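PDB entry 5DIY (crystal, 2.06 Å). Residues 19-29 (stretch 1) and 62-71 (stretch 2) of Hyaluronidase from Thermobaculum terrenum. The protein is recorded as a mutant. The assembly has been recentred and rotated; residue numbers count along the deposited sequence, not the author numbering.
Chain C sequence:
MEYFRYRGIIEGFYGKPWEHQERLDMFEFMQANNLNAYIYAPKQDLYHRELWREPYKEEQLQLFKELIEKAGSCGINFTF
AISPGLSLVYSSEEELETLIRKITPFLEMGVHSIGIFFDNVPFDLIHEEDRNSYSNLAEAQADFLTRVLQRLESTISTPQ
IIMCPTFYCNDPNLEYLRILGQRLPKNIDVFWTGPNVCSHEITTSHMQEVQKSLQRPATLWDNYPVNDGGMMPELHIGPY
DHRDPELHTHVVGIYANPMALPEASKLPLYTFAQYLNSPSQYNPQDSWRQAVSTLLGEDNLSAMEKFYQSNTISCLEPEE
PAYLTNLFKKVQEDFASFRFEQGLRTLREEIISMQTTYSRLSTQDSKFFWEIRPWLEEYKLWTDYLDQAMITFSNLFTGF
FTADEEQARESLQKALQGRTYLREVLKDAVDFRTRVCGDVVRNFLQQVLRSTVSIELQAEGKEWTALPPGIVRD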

# COMPACT_ATOMS: atom_id res chain seq x y z
N GLU C 19 5.12 -4.33 -15.95
CA GLU C 19 5.44 -4.69 -17.33
C GLU C 19 5.15 -3.51 -18.25
O GLU C 19 4.29 -2.67 -17.94
CB GLU C 19 4.60 -5.88 -17.82
CG GLU C 19 4.80 -7.19 -17.07
CD GLU C 19 6.15 -7.85 -17.32
OE1 GLU C 19 6.88 -7.44 -18.25
OE2 GLU C 19 6.47 -8.80 -16.58
N HIS C 20 5.84 -3.48 -19.39
CA HIS C 20 5.65 -2.42 -20.38
C HIS C 20 4.19 -2.28 -20.80
O HIS C 20 3.67 -1.16 -20.93
CB HIS C 20 6.55 -2.67 -21.61
CG HIS C 20 6.42 -1.62 -22.67
ND1 HIS C 20 6.84 -0.33 -22.48
CD2 HIS C 20 5.90 -1.68 -23.92
CE1 HIS C 20 6.59 0.38 -23.58
NE2 HIS C 20 6.02 -0.42 -24.46
N GLN C 21 3.52 -3.41 -21.00
CA GLN C 21 2.12 -3.43 -21.41
C GLN C 21 1.16 -2.93 -20.31
O GLN C 21 0.15 -2.29 -20.60
CB GLN C 21 1.71 -4.84 -21.86
CG GLN C 21 0.36 -4.91 -22.55
CD GLN C 21 0.29 -4.00 -23.77
OE1 GLN C 21 1.21 -3.99 -24.60
NE2 GLN C 21 -0.78 -3.21 -23.86
N GLU C 22 1.49 -3.25 -19.06
CA GLU C 22 0.71 -2.80 -17.90
C GLU C 22 0.78 -1.28 -17.74
O GLU C 22 -0.23 -0.64 -17.45
CB GLU C 22 1.21 -3.50 -16.63
CG GLU C 22 0.94 -5.00 -16.65
CD GLU C 22 1.66 -5.78 -15.56
OE1 GLU C 22 2.72 -5.34 -15.06
OE2 GLU C 22 1.17 -6.87 -15.20
N ARG C 23 1.96 -0.71 -17.97
CA ARG C 23 2.13 0.75 -17.98
C ARG C 23 1.29 1.41 -19.05
O ARG C 23 0.59 2.39 -18.77
CB ARG C 23 3.60 1.12 -18.16
CG ARG C 23 4.43 0.82 -16.93
CD ARG C 23 5.91 0.81 -17.26
NE ARG C 23 6.71 0.51 -16.09
CZ ARG C 23 7.97 0.08 -16.11
NH1 ARG C 23 8.62 -0.12 -17.26
NH2 ARG C 23 8.60 -0.16 -14.96
N LEU C 24 1.33 0.87 -20.27
CA LEU C 24 0.54 1.40 -21.38
C LEU C 24 -0.96 1.33 -21.08
O LEU C 24 -1.69 2.29 -21.33
CB LEU C 24 0.84 0.64 -22.68
CG LEU C 24 2.25 0.81 -23.26
CD1 LEU C 24 2.55 -0.30 -24.25
CD2 LEU C 24 2.43 2.18 -23.90
N ASP C 25 -1.39 0.19 -20.54
CA ASP C 25 -2.76 -0.01 -20.08
C ASP C 25 -3.13 0.95 -18.93
O ASP C 25 -4.20 1.54 -18.93
CB ASP C 25 -2.94 -1.47 -19.65
CG ASP C 25 -4.35 -1.78 -19.20
OD1 ASP C 25 -5.21 -2.06 -20.06
OD2 ASP C 25 -4.59 -1.75 -17.97
N MET C 26 -2.24 1.09 -17.95
CA MET C 26 -2.46 2.05 -16.86
C MET C 26 -2.65 3.48 -17.37
O MET C 26 -3.47 4.22 -16.83
CB MET C 26 -1.31 2.00 -15.84
CG MET C 26 -1.59 2.75 -14.53
SD MET C 26 -3.04 2.16 -13.61
CE MET C 26 -2.47 0.55 -13.07
N PHE C 27 -1.93 3.87 -18.43
CA PHE C 27 -2.10 5.21 -19.00
C PHE C 27 -3.51 5.43 -19.55
O PHE C 27 -4.04 6.54 -19.45
CB PHE C 27 -1.05 5.53 -20.08
CG PHE C 27 0.38 5.57 -19.59
CD1 PHE C 27 0.70 5.72 -18.23
CD2 PHE C 27 1.43 5.50 -20.50
CE1 PHE C 27 2.03 5.77 -17.81
CE2 PHE C 27 2.75 5.54 -20.09
CZ PHE C 27 3.05 5.67 -18.74
N GLU C 28 -4.10 4.38 -20.12
CA GLU C 28 -5.50 4.43 -20.58
C GLU C 28 -6.47 4.55 -19.40
O GLU C 28 -7.39 5.37 -19.44
CB GLU C 28 -5.85 3.21 -21.43
CG GLU C 28 -5.12 3.20 -22.78
CD GLU C 28 -5.26 1.90 -23.55
OE1 GLU C 28 -5.69 0.87 -22.98
OE2 GLU C 28 -4.93 1.91 -24.75
N PHE C 29 -6.25 3.76 -18.35
CA PHE C 29 -7.01 3.89 -17.10
C PHE C 29 -6.87 5.30 -16.50
O PHE C 29 -7.86 5.89 -16.05
CB PHE C 29 -6.57 2.83 -16.08
CG PHE C 29 -7.14 3.03 -14.70
CD1 PHE C 29 -8.40 2.51 -14.37
CD2 PHE C 29 -6.43 3.73 -13.72
CE1 PHE C 29 -8.93 2.70 -13.10
CE2 PHE C 29 -6.96 3.92 -12.45
CZ PHE C 29 -8.21 3.41 -12.14
N GLN C 62 13.98 2.67 -26.44
CA GLN C 62 12.85 2.51 -27.36
C GLN C 62 11.53 2.24 -26.62
O GLN C 62 10.48 2.73 -27.04
CB GLN C 62 13.14 1.39 -28.39
CG GLN C 62 12.02 1.11 -29.40
CD GLN C 62 11.53 2.35 -30.12
OE1 GLN C 62 10.33 2.62 -30.18
NE2 GLN C 62 12.47 3.12 -30.68
N LEU C 63 11.59 1.45 -25.55
CA LEU C 63 10.42 1.22 -24.69
C LEU C 63 10.00 2.52 -24.00
O LEU C 63 8.82 2.87 -24.00
CB LEU C 63 10.68 0.11 -23.67
CG LEU C 63 10.95 -1.30 -24.24
CD1 LEU C 63 11.45 -2.24 -23.15
CD2 LEU C 63 9.71 -1.87 -24.91
N PHE C 64 10.97 3.25 -23.44
CA PHE C 64 10.70 4.58 -22.87
C PHE C 64 10.04 5.53 -23.88
O PHE C 64 9.14 6.29 -23.51
CB PHE C 64 11.97 5.21 -22.29
CG PHE C 64 12.38 4.65 -20.96
CD1 PHE C 64 11.56 4.81 -19.84
CD2 PHE C 64 13.60 3.99 -20.80
CE1 PHE C 64 11.95 4.31 -18.60
CE2 PHE C 64 13.99 3.49 -19.57
CZ PHE C 64 13.16 3.64 -18.46
N LYS C 65 10.49 5.49 -25.14
CA LYS C 65 9.89 6.31 -26.21
C LYS C 65 8.42 5.94 -26.43
O LYS C 65 7.58 6.82 -26.61
CB LYS C 65 10.66 6.15 -27.53
CG LYS C 65 10.21 7.09 -28.64
CD LYS C 65 10.98 6.85 -29.93
CE LYS C 65 10.17 7.23 -31.16
N GLU C 66 8.13 4.64 -26.43
CA GLU C 66 6.76 4.15 -26.56
C GLU C 66 5.89 4.61 -25.37
O GLU C 66 4.78 5.10 -25.57
CB GLU C 66 6.72 2.63 -26.71
N LEU C 67 6.43 4.49 -24.15
CA LEU C 67 5.75 5.01 -22.95
C LEU C 67 5.48 6.52 -23.03
O LEU C 67 4.36 6.97 -22.79
CB LEU C 67 6.57 4.72 -21.69
CG LEU C 67 6.73 3.28 -21.21
CD1 LEU C 67 7.65 3.27 -19.99
CD2 LEU C 67 5.39 2.64 -20.89
N ILE C 68 6.52 7.28 -23.37
CA ILE C 68 6.43 8.74 -23.44
C ILE C 68 5.38 9.17 -24.46
O ILE C 68 4.60 10.08 -24.20
CB ILE C 68 7.82 9.39 -23.72
CG1 ILE C 68 8.73 9.22 -22.49
CG2 ILE C 68 7.70 10.88 -24.03
CD1 ILE C 68 10.21 9.25 -22.81
N GLU C 69 5.35 8.51 -25.62
CA GLU C 69 4.36 8.81 -26.66
C GLU C 69 2.94 8.43 -26.23
O GLU C 69 1.99 9.17 -26.50
CB GLU C 69 4.73 8.16 -27.99
CG GLU C 69 5.92 8.85 -28.66
CD GLU C 69 6.41 8.17 -29.93
OE1 GLU C 69 5.84 7.13 -30.34
OE2 GLU C 69 7.38 8.68 -30.53
N LYS C 70 2.79 7.28 -25.55
CA LYS C 70 1.49 6.86 -25.03
C LYS C 70 0.97 7.84 -23.98
O LYS C 70 -0.19 8.26 -24.03
CB LYS C 70 1.54 5.44 -24.46
CG LYS C 70 0.19 4.86 -24.04
CD LYS C 70 -0.73 4.64 -25.22
CE LYS C 70 -2.02 3.95 -24.80
NZ LYS C 70 -2.88 3.65 -25.98
N ALA C 71 1.85 8.21 -23.04
CA ALA C 71 1.54 9.22 -22.02
C ALA C 71 1.02 10.51 -22.63
O ALA C 71 -0.01 11.04 -22.20
CB ALA C 71 2.78 9.50 -21.18

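Helices 20-29 and 62-71 run nearly parallel, their axes 8° apart and 9.8 Å distant at closest approach, and together they bury 522 Å². The central bump is Leu67, whose side chain fits as a knob into the hollow formed by His20, Arg23, Leu24 and Phe27. Although its CA-to-CB bond points sideways, the m,t rotamer carries the branched end into this hollow, where Leu67 CD2 lies 3.6 Å from Arg23 CB, 3.7 Å from His20 ND1 and 4.0 Å from Phe27 CE2. A compact, apolar leucine suits this buried site.

One turn earlier, Leu63 covers a face of the His20 imidazole in a CH-pi contact: its CD2 stands 3.8 Å from the ring centroid and only 4° off the ring normal. The edge of the same ring meets Glu66, with His20 NE2 3.9 Å from Glu66 CB.

Toward the C-terminal end, the flat Phe27 ring receives the small Ala71 methyl over one face (CE2 to CB, 4.1 Å), while Lys70 CG approaches its edge at 3.8 Å from CD2. Leu24 CD2 packs 3.4 Å from Lys70 CB, so the lysine's aliphatic portion contributes to the apolar surface. The extended end of Lys70 reaches exposed Glu28, where Lys70 NZ donates to Glu28 OE2 at 3.0 Å in a salt bridge.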